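PDB 6TTB: formate dehydrogenase from Staphylococcus aureus, which probably catalyses the NAD-dependent oxidation of formate to carbon dioxide and is seen here with bound NAD. Local coordinates for residues K55-K60 with R335-V340; R66-I71 with R346-E351; E103-A108 with S130-G135; V124-A129 with I358-G363. All coordinates share one frame; numbering follows the deposited sequence.

Two loops near the N terminus are closed by the same distant helix. Contact 1 brings residues 55-60, at the start of helix 59-64, to the middle of helix 330-348; contact 2 follows with 66-71, leading into edge strand 69-73, against the end of that helix. The two cross along the chain and touch through Phe70. Contact 3 is local and lies within both long loops, joining neighbouring helices 102-106 and 126-131. Contact 4 carries the C-terminal tail back to helix 126-131 and crosses all three others; it adjoins contact 3. Contacts 1, 2 and 4 tie helix 330-348 and the tail to the N-terminal domain, whose five-stranded parallel sheet is complete before the NAD-binding domain begins its own.

Contact 1: K55-K60 with R335-V340; sequences KAIGLK and RIEDGV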
loop_
_atom_site.group_PDB
_atom_site.type_symbol
_atom_site.label_atom_id
_atom_site.label_comp_id
_atom_site.label_asym_id
_atom_site.label_seq_id
_atom_site.Cartn_x
_atom_site.Cartn_y
_atom_site.Cartn_z
ATOM N N LYS A 55 -23.325 19.488 -2.689
ATOM C CA LYS A 55 -22.400 20.543 -3.102
ATOM C C LYS A 55 -22.285 20.537 -4.625
ATOM O O LYS A 55 -21.950 21.569 -5.202
ATOM C CB LYS A 55 -21.040 20.420 -2.407
ATOM C CG LYS A 55 -20.804 21.269 -1.138
ATOM N N ALA A 56 -22.692 19.406 -5.272
ATOM C CA ALA A 56 -22.719 19.223 -6.747
ATOM C C ALA A 56 -21.626 20.017 -7.462
ATOM O O ALA A 56 -21.905 20.715 -8.460
ATOM C CB ALA A 56 -24.043 19.603 -7.321
ATOM N N ILE A 57 -20.399 19.932 -6.951
ATOM C CA ILE A 57 -19.253 20.532 -7.614
ATOM C C ILE A 57 -19.502 21.970 -8.060
ATOM O O ILE A 57 -18.824 22.448 -8.971
ATOM C CB ILE A 57 -18.739 19.619 -8.728
ATOM C CG1 ILE A 57 -17.241 19.405 -8.595
ATOM C CG2 ILE A 57 -19.227 19.952 -10.144
ATOM C CD1 ILE A 57 -16.924 18.150 -7.830
ATOM N N GLY A 58 -20.373 22.696 -7.328
ATOM C CA GLY A 58 -20.440 24.144 -7.458
ATOM C C GLY A 58 -21.319 24.615 -8.623
ATOM O O GLY A 58 -21.463 25.806 -8.815
ATOM N N LEU A 59 -22.033 23.696 -9.288
ATOM C CA LEU A 59 -22.683 24.040 -10.551
ATOM C C LEU A 59 -24.024 24.770 -10.339
ATOM O O LEU A 59 -24.481 25.503 -11.213
ATOM C CB LEU A 59 -22.843 22.792 -11.443
ATOM C CG LEU A 59 -21.542 22.191 -12.018
ATOM C CD1 LEU A 59 -21.729 20.756 -12.429
ATOM C CD2 LEU A 59 -21.001 22.999 -13.171
ATOM N N LYS A 60 -24.660 24.574 -9.194
ATOM C CA LYS A 60 -26.007 25.083 -8.989
ATOM C C LYS A 60 -26.012 26.568 -9.186
ATOM O O LYS A 60 -26.722 27.048 -10.035
ATOM C CB LYS A 60 -26.424 24.867 -7.545
ATOM C CG LYS A 60 -27.892 25.090 -7.178
ATOM C CD LYS A 60 -28.029 24.235 -5.925
ATOM C CE LYS A 60 -26.797 23.292 -5.792
ATOM N NZ LYS A 60 -27.031 22.114 -4.909
ATOM N N ARG A 335 -9.979 19.812 -8.857
ATOM C CA ARG A 335 -9.462 19.879 -10.213
ATOM C C ARG A 335 -10.591 19.628 -11.203
ATOM O O ARG A 335 -10.790 20.453 -12.077
ATOM C CB ARG A 335 -8.175 19.090 -10.373
ATOM C CG ARG A 335 -6.931 19.993 -10.484
ATOM C CD ARG A 335 -5.789 19.823 -9.436
ATOM N NE ARG A 335 -5.432 18.446 -9.509
ATOM C CZ ARG A 335 -4.908 17.717 -8.529
ATOM N NH1 ARG A 335 -4.605 18.263 -7.363
ATOM N NH2 ARG A 335 -4.695 16.418 -8.729
ATOM N N ILE A 336 -11.462 18.639 -10.878
ATOM C CA ILE A 336 -12.609 18.239 -11.687
ATOM C C ILE A 336 -13.632 19.359 -11.717
ATOM O O ILE A 336 -14.010 19.783 -12.792
ATOM C CB ILE A 336 -13.191 16.911 -11.157
ATOM C CG1 ILE A 336 -12.332 15.712 -11.580
ATOM C CG2 ILE A 336 -14.672 16.697 -11.495
ATOM C CD1 ILE A 336 -12.658 14.465 -10.790
ATOM N N GLU A 337 -14.063 19.837 -10.538
ATOM C CA GLU A 337 -14.937 20.977 -10.446
ATOM C C GLU A 337 -14.451 22.064 -11.399
ATOM O O GLU A 337 -15.223 22.543 -12.215
ATOM C CB GLU A 337 -15.049 21.453 -9.027
ATOM C CG GLU A 337 -15.574 22.882 -8.910
ATOM C CD GLU A 337 -16.044 23.406 -7.513
ATOM O OE1 GLU A 337 -16.271 22.598 -6.569
ATOM O OE2 GLU A 337 -16.191 24.646 -7.369
ATOM N N ASP A 338 -13.160 22.403 -11.355
ATOM C CA ASP A 338 -12.663 23.544 -12.137
ATOM C C ASP A 338 -12.709 23.262 -13.647
ATOM O O ASP A 338 -12.989 24.188 -14.431
ATOM C CB ASP A 338 -11.317 24.044 -11.647
ATOM C CG ASP A 338 -11.481 24.755 -10.300
ATOM O OD1 ASP A 338 -12.619 25.353 -10.061
ATOM O OD2 ASP A 338 -10.486 24.728 -9.467
ATOM N N GLY A 339 -12.441 21.994 -14.047
ATOM C CA GLY A 339 -12.533 21.599 -15.421
ATOM C C GLY A 339 -13.978 21.641 -15.928
ATOM O O GLY A 339 -14.280 22.273 -16.958
ATOM N N VAL A 340 -14.889 20.969 -15.207
ATOM C CA VAL A 340 -16.255 20.935 -15.678
ATOM C C VAL A 340 -16.695 22.375 -15.900
ATOM O O VAL A 340 -17.394 22.667 -16.859
ATOM C CB VAL A 340 -17.192 20.169 -14.722
ATOM C CG1 VAL A 340 -18.646 20.598 -14.846
ATOM C CG2 VAL A 340 -17.108 18.688 -14.950
#
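Leu59 and Val340 meet at about a right angle, both branches of the leucine resting on a single methyl. CD2 of Leu59 lies 3.8 Å from CG1 of Val340, and CD1 of Leu59 is 3.9 Å from the same carbon. The valine presents that methyl because CG1 stands opposite its own backbone N (chi1 155°). Phe70 of strand 69-73 also touches Leu59, continuing the apolar layer toward the sheet. In the D-2-hydroxyacid dehydrogenase fold, to which the sequence points, a long C-terminal helix returns from the NAD-binding domain to the N-terminal one; helix 330-348 plays that role here, and the turn before helix 59-64 is where it is received. One turn back on the long helix, Glu337 runs antiparallel to the side chain of Ile57. CG of Glu337 is anti to the backbone N (chi1 161°) and the chain beyond is extended, which lays the carboxylate alongside the Ile57 peptide. OE1 of Glu337 lies 3.5 Å from Ile57 O and 4.2 Å from Gly58 N, too far for a hydrogen bond to the amide. The polar partner of the carboxylate is Lys341, whose NZ makes a salt bridge to OE2 of Glu337. Gly58 occupies the N-cap position with positive phi (84°). Ile57 also touches Leu50 and Leu51.

Contact 2: R66-I71 with R346-E351; sequences RGHEFI and RFFNHE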
loop_
_atom_site.group_PDB
_atom_site.type_symbol
_atom_site.label_atom_id
_atom_site.label_comp_id
_atom_site.label_asym_id
_atom_site.label_seq_id
_atom_site.Cartn_x
_atom_site.Cartn_y
_atom_site.Cartn_z
ATOM N N ARG A 66 -26.301 31.944 -14.602
ATOM C CA ARG A 66 -25.990 32.211 -15.986
ATOM C C ARG A 66 -27.226 31.950 -16.823
ATOM O O ARG A 66 -27.158 31.987 -18.034
ATOM C CB ARG A 66 -24.879 31.297 -16.451
ATOM C CG ARG A 66 -23.579 31.476 -15.698
ATOM C CD ARG A 66 -22.475 31.442 -16.767
ATOM N NE ARG A 66 -21.073 31.483 -16.352
ATOM C CZ ARG A 66 -20.585 31.430 -15.080
ATOM N NH1 ARG A 66 -21.369 31.168 -14.043
ATOM N NH2 ARG A 66 -19.284 31.529 -14.890
ATOM N N GLY A 67 -28.364 31.726 -16.149
ATOM C CA GLY A 67 -29.636 31.688 -16.838
ATOM C C GLY A 67 -30.095 30.270 -17.119
ATOM O O GLY A 67 -31.181 30.092 -17.663
ATOM N N HIS A 68 -29.324 29.269 -16.657
ATOM C CA HIS A 68 -29.516 27.923 -17.170
ATOM C C HIS A 68 -30.317 27.115 -16.168
ATOM O O HIS A 68 -30.430 27.509 -15.012
ATOM C CB HIS A 68 -28.176 27.284 -17.482
ATOM C CG HIS A 68 -27.397 28.000 -18.528
ATOM N ND1 HIS A 68 -27.872 28.171 -19.837
ATOM C CD2 HIS A 68 -26.153 28.545 -18.503
ATOM C CE1 HIS A 68 -26.972 28.864 -20.539
ATOM N NE2 HIS A 68 -25.891 29.058 -19.756
ATOM N N GLU A 69 -30.902 26.002 -16.623
ATOM C CA GLU A 69 -31.606 25.135 -15.696
ATOM C C GLU A 69 -30.624 24.071 -15.256
ATOM O O GLU A 69 -29.916 23.527 -16.078
ATOM C CB GLU A 69 -32.863 24.511 -16.332
ATOM C CG GLU A 69 -33.838 23.932 -15.301
ATOM C CD GLU A 69 -34.934 22.964 -15.781
ATOM O OE1 GLU A 69 -35.623 23.236 -16.815
ATOM O OE2 GLU A 69 -35.162 21.972 -15.087
ATOM N N PHE A 70 -30.611 23.765 -13.955
ATOM C CA PHE A 70 -29.719 22.733 -13.427
ATOM C C PHE A 70 -30.504 21.668 -12.672
ATOM O O PHE A 70 -31.106 21.935 -11.653
ATOM C CB PHE A 70 -28.616 23.352 -12.558
ATOM C CG PHE A 70 -27.690 22.344 -11.973
ATOM C CD1 PHE A 70 -27.236 21.284 -12.737
ATOM C CD2 PHE A 70 -27.319 22.411 -10.634
ATOM C CE1 PHE A 70 -26.405 20.315 -12.186
ATOM C CE2 PHE A 70 -26.483 21.455 -10.074
ATOM C CZ PHE A 70 -26.052 20.386 -10.849
ATOM N N ILE A 71 -30.380 20.438 -13.127
ATOM C CA ILE A 71 -31.107 19.347 -12.515
ATOM C C ILE A 71 -30.116 18.310 -11.993
ATOM O O ILE A 71 -29.441 17.621 -12.780
ATOM C CB ILE A 71 -32.022 18.727 -13.540
ATOM C CG1 ILE A 71 -33.238 19.613 -13.804
ATOM C CG2 ILE A 71 -32.393 17.308 -13.125
ATOM C CD1 ILE A 71 -34.528 19.021 -13.254
ATOM N N ARG A 346 -16.554 27.629 -21.964
ATOM C CA ARG A 346 -16.264 27.555 -23.389
ATOM C C ARG A 346 -17.504 27.091 -24.184
ATOM O O ARG A 346 -17.893 27.708 -25.165
ATOM C CB ARG A 346 -15.090 26.615 -23.636
ATOM C CG ARG A 346 -13.861 26.959 -22.827
ATOM C CD ARG A 346 -12.652 26.284 -23.439
ATOM N NE ARG A 346 -11.497 26.405 -22.539
ATOM C CZ ARG A 346 -10.240 26.462 -22.956
ATOM N NH1 ARG A 346 -9.954 26.319 -24.246
ATOM N NH2 ARG A 346 -9.270 26.572 -22.084
ATOM N N PHE A 347 -18.125 25.993 -23.759
ATOM C CA PHE A 347 -19.317 25.522 -24.436
ATOM C C PHE A 347 -20.278 26.677 -24.681
ATOM O O PHE A 347 -20.718 26.868 -25.802
ATOM C CB PHE A 347 -19.995 24.416 -23.631
ATOM C CG PHE A 347 -21.198 23.818 -24.308
ATOM C CD1 PHE A 347 -21.092 23.276 -25.564
ATOM C CD2 PHE A 347 -22.452 23.924 -23.744
ATOM C CE1 PHE A 347 -22.195 22.793 -26.223
ATOM C CE2 PHE A 347 -23.576 23.499 -24.426
ATOM C CZ PHE A 347 -23.436 22.936 -25.664
ATOM N N PHE A 348 -20.609 27.435 -23.622
ATOM C CA PHE A 348 -21.717 28.358 -23.685
ATOM C C PHE A 348 -21.339 29.515 -24.556
ATOM O O PHE A 348 -22.206 30.304 -24.905
ATOM C CB PHE A 348 -22.045 29.009 -22.356
ATOM C CG PHE A 348 -22.605 28.077 -21.340
ATOM C CD1 PHE A 348 -23.541 27.110 -21.706
ATOM C CD2 PHE A 348 -22.167 28.105 -20.022
ATOM C CE1 PHE A 348 -24.042 26.200 -20.764
ATOM C CE2 PHE A 348 -22.725 27.241 -19.063
ATOM C CZ PHE A 348 -23.652 26.279 -19.434
ATOM N N ASN A 349 -20.054 29.663 -24.880
ATOM C CA ASN A 349 -19.783 30.672 -25.892
ATOM C C ASN A 349 -18.731 30.171 -26.858
ATOM O O ASN A 349 -17.753 30.854 -27.146
ATOM C CB ASN A 349 -19.622 32.064 -25.302
ATOM C CG ASN A 349 -18.879 31.943 -24.017
ATOM O OD1 ASN A 349 -17.928 31.195 -23.993
ATOM N ND2 ASN A 349 -19.389 32.503 -22.936
ATOM N N HIS A 350 -19.013 29.002 -27.426
ATOM C CA HIS A 350 -18.503 28.680 -28.743
ATOM C C HIS A 350 -16.999 28.967 -28.791
ATOM O O HIS A 350 -16.468 29.329 -29.823
ATOM C CB HIS A 350 -19.342 29.399 -29.821
ATOM C CG HIS A 350 -20.786 28.983 -29.827
ATOM N ND1 HIS A 350 -21.777 29.632 -29.056
ATOM C CD2 HIS A 350 -21.430 27.971 -30.436
ATOM C CE1 HIS A 350 -22.957 29.028 -29.232
ATOM N NE2 HIS A 350 -22.775 28.025 -30.043
ATOM N N GLU A 351 -16.319 28.745 -27.666
ATOM C CA GLU A 351 -14.866 28.743 -27.598
ATOM C C GLU A 351 -14.411 27.301 -27.748
ATOM O O GLU A 351 -15.110 26.410 -27.274
ATOM C CB GLU A 351 -14.431 29.258 -26.227
ATOM C CG GLU A 351 -14.458 30.759 -26.094
ATOM C CD GLU A 351 -13.723 31.232 -24.854
ATOM O OE1 GLU A 351 -13.722 30.472 -23.839
ATOM O OE2 GLU A 351 -13.105 32.341 -24.906
#
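An offset aromatic stack of His68 on Phe348 joins the entry to edge strand 69-73 of the flavodoxin-like parallel sheet to the C-terminal end of helix 330-348. The rings arrive from opposite directions, their centroids 4.1 Å apart and their planes inclined by 24°. The overlap is lopsided: NE2 of His68 sits above the middle of the Phe348 ring, whereas CE1 of Phe348 lies toward the rim of the imidazole. The closest carbons are CD2 of His68 and CZ of Phe348, at 3.5 Å. On its opposite face the imidazole has Arg66 O, 3.5 Å above the plane and also toward the rim, so a carbonyl and a phenyl ring sandwich it. ND1 of His68 has a weak hydrogen bond with Met33 N. Phe348 also touches Leu63 of helix 59-64, and Arg66 makes a salt bridge to Glu345, a second tie to the long helix. Just past Phe348 the helix ends in a Schellman motif, with His350 at the positive-phi position and His350 N bonded to Phe347 O (3.2 Å). Arg346 O accepts from both Asn349 N (2.9 Å) and Glu351 N (3.1 Å).

Contact 3: E103-A108 with S130-G135; sequences ERIEKA and SEHNIG
The backbones draw nearest at Ile105 and His132, whose CA atoms are 7.9 Å apart, a spacing that leaves the side chains to make the contact. Ile105 does so with its CG2 methyl, set over one face of the His132 imidazole in a CH-pi contact, 3.7 Å from the ring centroid and 16° off the normal. The methyl is displaced toward CG and ND1 of the ring. The same carbon touches a second partner, since CD1 of Ile134 lies 3.8 Å from CG2 of Ile105; two residues flanking Asn133 thus share one methyl. Glu106 comes across the imidazole at about a right angle, its CG 3.4 Å from NE2 of His132. Its chain is extended beyond CG, which carries the carboxylate past the ring, with the two planes 49° apart. OE2 of Glu106 remains 4.3 Å from NE2 of His132, so the pair is not in polar contact. The other ring nitrogen, ND1, is hydrogen-bonded to Ala128 O, a bond that probably helps hold the imidazole with this face toward Ile105. Arg102 makes a salt bridge to Glu131 and only a long, weak ion pair to Glu106, which probably eases the repulsion between these two carboxylates. After His132, Asn133 takes positive phi in a Schellman motif and Ile134 leads into strand 135-138. Helices 102-106 and 126-131 belong to the successive beta-alpha-beta crossovers from strand 89-92 to 113-116 and from 113-116 to 135-138, as expected of a flavodoxin-like sheet of strand order 2-1-3-4-5.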
loop_
_atom_site.group_PDB
_atom_site.type_symbol
_atom_site.label_atom_id
_atom_site.label_comp_id
_atom_site.label_asym_id
_atom_site.label_seq_id
_atom_site.Cartn_x
_atom_site.Cartn_y
_atom_site.Cartn_z
ATOM N N GLU A 103 -29.752 3.703 -26.874
ATOM C CA GLU A 103 -31.174 3.742 -26.540
ATOM C C GLU A 103 -31.474 5.124 -25.989
ATOM O O GLU A 103 -32.239 5.866 -26.586
ATOM C CB GLU A 103 -31.580 2.598 -25.590
ATOM N N ARG A 104 -30.710 5.536 -24.960
ATOM C CA ARG A 104 -30.968 6.807 -24.288
ATOM C C ARG A 104 -30.659 8.022 -25.189
ATOM O O ARG A 104 -31.276 9.058 -25.054
ATOM C CB ARG A 104 -30.184 6.877 -22.987
ATOM C CG ARG A 104 -31.029 6.855 -21.733
ATOM C CD ARG A 104 -30.046 6.334 -20.723
ATOM N NE ARG A 104 -30.532 6.358 -19.369
ATOM C CZ ARG A 104 -30.619 5.277 -18.604
ATOM N NH1 ARG A 104 -30.259 4.117 -19.108
ATOM N NH2 ARG A 104 -31.126 5.352 -17.374
ATOM N N ILE A 105 -29.675 7.907 -26.078
ATOM C CA ILE A 105 -29.214 9.046 -26.853
ATOM C C ILE A 105 -30.295 9.439 -27.844
ATOM O O ILE A 105 -30.572 10.630 -28.016
ATOM C CB ILE A 105 -27.906 8.713 -27.588
ATOM C CG1 ILE A 105 -26.670 9.024 -26.722
ATOM C CG2 ILE A 105 -27.859 9.430 -28.953
ATOM C CD1 ILE A 105 -25.412 8.352 -27.226
ATOM N N GLU A 106 -30.903 8.408 -28.453
ATOM C CA GLU A 106 -31.919 8.561 -29.472
ATOM C C GLU A 106 -33.124 9.291 -28.925
ATOM O O GLU A 106 -33.724 10.051 -29.653
ATOM C CB GLU A 106 -32.260 7.217 -30.078
ATOM C CG GLU A 106 -31.346 6.944 -31.239
ATOM C CD GLU A 106 -31.216 5.484 -31.572
ATOM O OE1 GLU A 106 -32.021 4.678 -30.951
ATOM O OE2 GLU A 106 -30.314 5.127 -32.488
ATOM N N LYS A 107 -33.411 9.078 -27.637
ATOM C CA LYS A 107 -34.433 9.777 -26.859
ATOM C C LYS A 107 -34.052 11.233 -26.525
ATOM O O LYS A 107 -34.886 11.968 -26.003
ATOM C CB LYS A 107 -34.673 9.049 -25.531
ATOM C CG LYS A 107 -36.036 8.383 -25.368
ATOM C CD LYS A 107 -36.039 6.870 -25.625
ATOM C CE LYS A 107 -36.931 6.061 -24.689
ATOM N NZ LYS A 107 -36.260 5.735 -23.396
ATOM N N ALA A 108 -32.795 11.641 -26.771
ATOM C CA ALA A 108 -32.365 12.966 -26.319
ATOM C C ALA A 108 -32.062 13.886 -27.513
ATOM O O ALA A 108 -30.925 14.281 -27.767
ATOM C CB ALA A 108 -31.199 12.859 -25.386
ATOM N N SER A 130 -21.335 10.064 -31.572
ATOM C CA SER A 130 -20.816 10.557 -32.839
ATOM C C SER A 130 -21.919 10.784 -33.902
ATOM O O SER A 130 -21.950 11.824 -34.564
ATOM C CB SER A 130 -19.763 9.722 -33.351
ATOM O OG SER A 130 -19.123 10.471 -34.346
ATOM N N GLU A 131 -22.790 9.793 -34.079
ATOM C CA GLU A 131 -23.726 9.768 -35.185
ATOM C C GLU A 131 -24.816 10.830 -34.995
ATOM O O GLU A 131 -25.413 11.265 -35.962
ATOM C CB GLU A 131 -24.380 8.397 -35.290
ATOM C CG GLU A 131 -23.415 7.242 -35.516
ATOM C CD GLU A 131 -24.121 5.874 -35.421
ATOM O OE1 GLU A 131 -23.532 4.836 -35.941
ATOM O OE2 GLU A 131 -25.315 5.833 -34.873
ATOM N N HIS A 132 -25.086 11.214 -33.735
ATOM C CA HIS A 132 -26.089 12.219 -33.383
ATOM C C HIS A 132 -25.411 13.569 -33.176
ATOM O O HIS A 132 -26.038 14.531 -32.753
ATOM C CB HIS A 132 -26.816 11.782 -32.093
ATOM C CG HIS A 132 -27.764 10.668 -32.337
ATOM N ND1 HIS A 132 -27.334 9.389 -32.611
ATOM C CD2 HIS A 132 -29.105 10.664 -32.524
ATOM C CE1 HIS A 132 -28.371 8.627 -32.877
ATOM N NE2 HIS A 132 -29.477 9.379 -32.801
ATOM N N ASN A 133 -24.094 13.584 -33.323
ATOM C CA ASN A 133 -23.357 14.823 -33.265
ATOM C C ASN A 133 -23.451 15.476 -31.864
ATOM O O ASN A 133 -23.478 16.691 -31.735
ATOM C CB ASN A 133 -23.616 15.663 -34.519
ATOM C CG ASN A 133 -22.536 16.683 -34.713
ATOM O OD1 ASN A 133 -22.800 17.751 -35.171
ATOM N ND2 ASN A 133 -21.354 16.426 -34.204
ATOM N N ILE A 134 -23.428 14.637 -30.836
ATOM C CA ILE A 134 -23.159 15.003 -29.451
ATOM C C ILE A 134 -21.640 15.004 -29.222
ATOM O O ILE A 134 -20.966 14.081 -29.626
ATOM C CB ILE A 134 -23.811 13.931 -28.569
ATOM C CG1 ILE A 134 -25.322 13.998 -28.561
ATOM C CG2 ILE A 134 -23.236 13.869 -27.155
ATOM C CD1 ILE A 134 -25.898 12.635 -28.356
ATOM N N GLY A 135 -21.131 16.016 -28.498
ATOM C CA GLY A 135 -19.728 16.088 -28.132
ATOM C C GLY A 135 -19.500 15.398 -26.800
ATOM O O GLY A 135 -20.378 15.415 -25.944
#

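Contact 4: V124-A129 with I358-G363; sequences VDLAAA and IIVASG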
loop_
_atom_site.group_PDB
_atom_site.type_symbol
_atom_site.label_atom_id
_atom_site.label_comp_id
_atom_site.label_asym_id
_atom_site.label_seq_id
_atom_site.Cartn_x
_atom_site.Cartn_y
_atom_site.Cartn_z
ATOM N N VAL A 124 -20.336 6.036 -22.104
ATOM C CA VAL A 124 -21.089 6.714 -23.166
ATOM C C VAL A 124 -20.842 5.970 -24.456
ATOM O O VAL A 124 -19.679 5.737 -24.792
ATOM C CB VAL A 124 -20.672 8.206 -23.333
ATOM C CG1 VAL A 124 -21.532 8.926 -24.367
ATOM C CG2 VAL A 124 -20.701 8.970 -21.998
ATOM N N ASP A 125 -21.935 5.693 -25.200
ATOM C CA ASP A 125 -21.867 5.075 -26.508
ATOM C C ASP A 125 -21.263 6.056 -27.514
ATOM O O ASP A 125 -22.002 6.823 -28.124
ATOM C CB ASP A 125 -23.264 4.745 -26.997
ATOM C CG ASP A 125 -23.240 3.757 -28.142
ATOM O OD1 ASP A 125 -22.897 4.176 -29.347
ATOM O OD2 ASP A 125 -23.544 2.609 -27.856
ATOM N N LEU A 126 -19.924 6.019 -27.702
ATOM C CA LEU A 126 -19.250 7.015 -28.529
ATOM C C LEU A 126 -19.767 6.973 -29.963
ATOM O O LEU A 126 -20.128 7.998 -30.504
ATOM C CB LEU A 126 -17.735 6.826 -28.436
ATOM C CG LEU A 126 -17.207 6.893 -26.998
ATOM C CD1 LEU A 126 -15.695 6.720 -26.985
ATOM C CD2 LEU A 126 -17.603 8.213 -26.341
ATOM N N ALA A 127 -19.830 5.765 -30.538
ATOM C CA ALA A 127 -20.374 5.531 -31.865
ATOM C C ALA A 127 -21.662 6.348 -32.056
ATOM O O ALA A 127 -21.620 7.278 -32.839
ATOM C CB ALA A 127 -20.592 4.034 -32.062
ATOM N N ALA A 128 -22.738 6.095 -31.224
ATOM C CA ALA A 128 -24.019 6.840 -31.320
ATOM C C ALA A 128 -23.854 8.333 -31.044
ATOM O O ALA A 128 -24.365 9.146 -31.775
ATOM C CB ALA A 128 -25.093 6.276 -30.435
ATOM N N ALA A 129 -23.214 8.688 -29.940
ATOM C CA ALA A 129 -22.880 10.088 -29.679
ATOM C C ALA A 129 -22.292 10.741 -30.935
ATOM O O ALA A 129 -22.729 11.816 -31.345
ATOM C CB ALA A 129 -21.966 10.234 -28.463
ATOM N N ILE A 358 -11.067 16.371 -25.600
ATOM C CA ILE A 358 -12.107 15.921 -26.510
ATOM C C ILE A 358 -11.985 14.429 -26.761
ATOM O O ILE A 358 -11.025 13.972 -27.349
ATOM C CB ILE A 358 -12.082 16.684 -27.823
ATOM C CG1 ILE A 358 -12.649 18.104 -27.677
ATOM C CG2 ILE A 358 -12.813 15.882 -28.892
ATOM C CD1 ILE A 358 -11.786 19.129 -28.430
ATOM N N ILE A 359 -13.026 13.702 -26.390
ATOM C CA ILE A 359 -13.135 12.326 -26.802
ATOM C C ILE A 359 -13.833 12.261 -28.162
ATOM O O ILE A 359 -13.199 12.044 -29.175
ATOM C CB ILE A 359 -13.793 11.494 -25.685
ATOM C CG1 ILE A 359 -12.900 11.554 -24.443
ATOM C CG2 ILE A 359 -14.029 10.048 -26.114
ATOM C CD1 ILE A 359 -13.654 11.310 -23.203
ATOM N N VAL A 360 -15.113 12.579 -28.200
ATOM C CA VAL A 360 -15.764 12.698 -29.482
ATOM C C VAL A 360 -15.977 14.181 -29.814
ATOM O O VAL A 360 -16.557 14.930 -29.021
ATOM C CB VAL A 360 -17.069 11.894 -29.523
ATOM C CG1 VAL A 360 -17.945 12.339 -30.664
ATOM C CG2 VAL A 360 -16.794 10.406 -29.609
ATOM N N ALA A 361 -15.534 14.551 -31.033
ATOM C CA ALA A 361 -15.664 15.878 -31.610
ATOM C C ALA A 361 -17.065 16.062 -32.214
ATOM O O ALA A 361 -17.667 15.101 -32.695
ATOM C CB ALA A 361 -14.597 16.023 -32.654
ATOM N N SER A 362 -17.545 17.321 -32.225
ATOM C CA SER A 362 -18.905 17.689 -32.612
ATOM C C SER A 362 -18.859 19.073 -33.246
ATOM O O SER A 362 -17.863 19.789 -33.061
ATOM C CB SER A 362 -19.787 17.700 -31.400
ATOM O OG SER A 362 -20.954 18.455 -31.651
ATOM N N GLY A 363 -19.895 19.444 -34.022
ATOM C CA GLY A 363 -19.819 20.720 -34.762
ATOM C C GLY A 363 -20.619 21.860 -34.112
ATOM O O GLY A 363 -20.356 22.220 -32.876
#
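Two consecutive residues of the C-terminal tail, Ile359 and Val360, both point toward the same leucine, Leu126, consistent with the classic beta bulge they form opposite Val136. The chain turns a corner at Ile359, whose psi of -69° departs from extended geometry. Leu126 straddles the pair. Its CD1 lies 3.8 Å from CG2 of Ile359, its CB 3.9 Å from CG2 of Val360, and its CD2 4.0 Å from each of those two methyls. The leucine crosses Ile359 at about a right angle but runs antiparallel to the side chain of Val360. In Ile359 it is CG2, opposite the backbone N, that is turned to the leucine; in Val360 the touching CG2 stands beside the backbone N instead. Through backbone hydrogen bonds of Ile359 and Val360 with Val136, the tail runs beside strand 135-138, the outermost strand on that side of the five-stranded parallel sheet, while Leu126 opens the helix that precedes this strand. That helix is capped by Asp125, whose OD1 accepts Ala128 N at 2.7 Å in a nearly straight bond, the N-H directed close to the C-O axis. Ala129 N bonds to Asp125 O, completing the first turn. The side chain of Ile359 is about 9 Å from the bound NAD. Further along the tail, OG of Ser362 is hydrogen-bonded to Asn133 O, past the far end of the same helix.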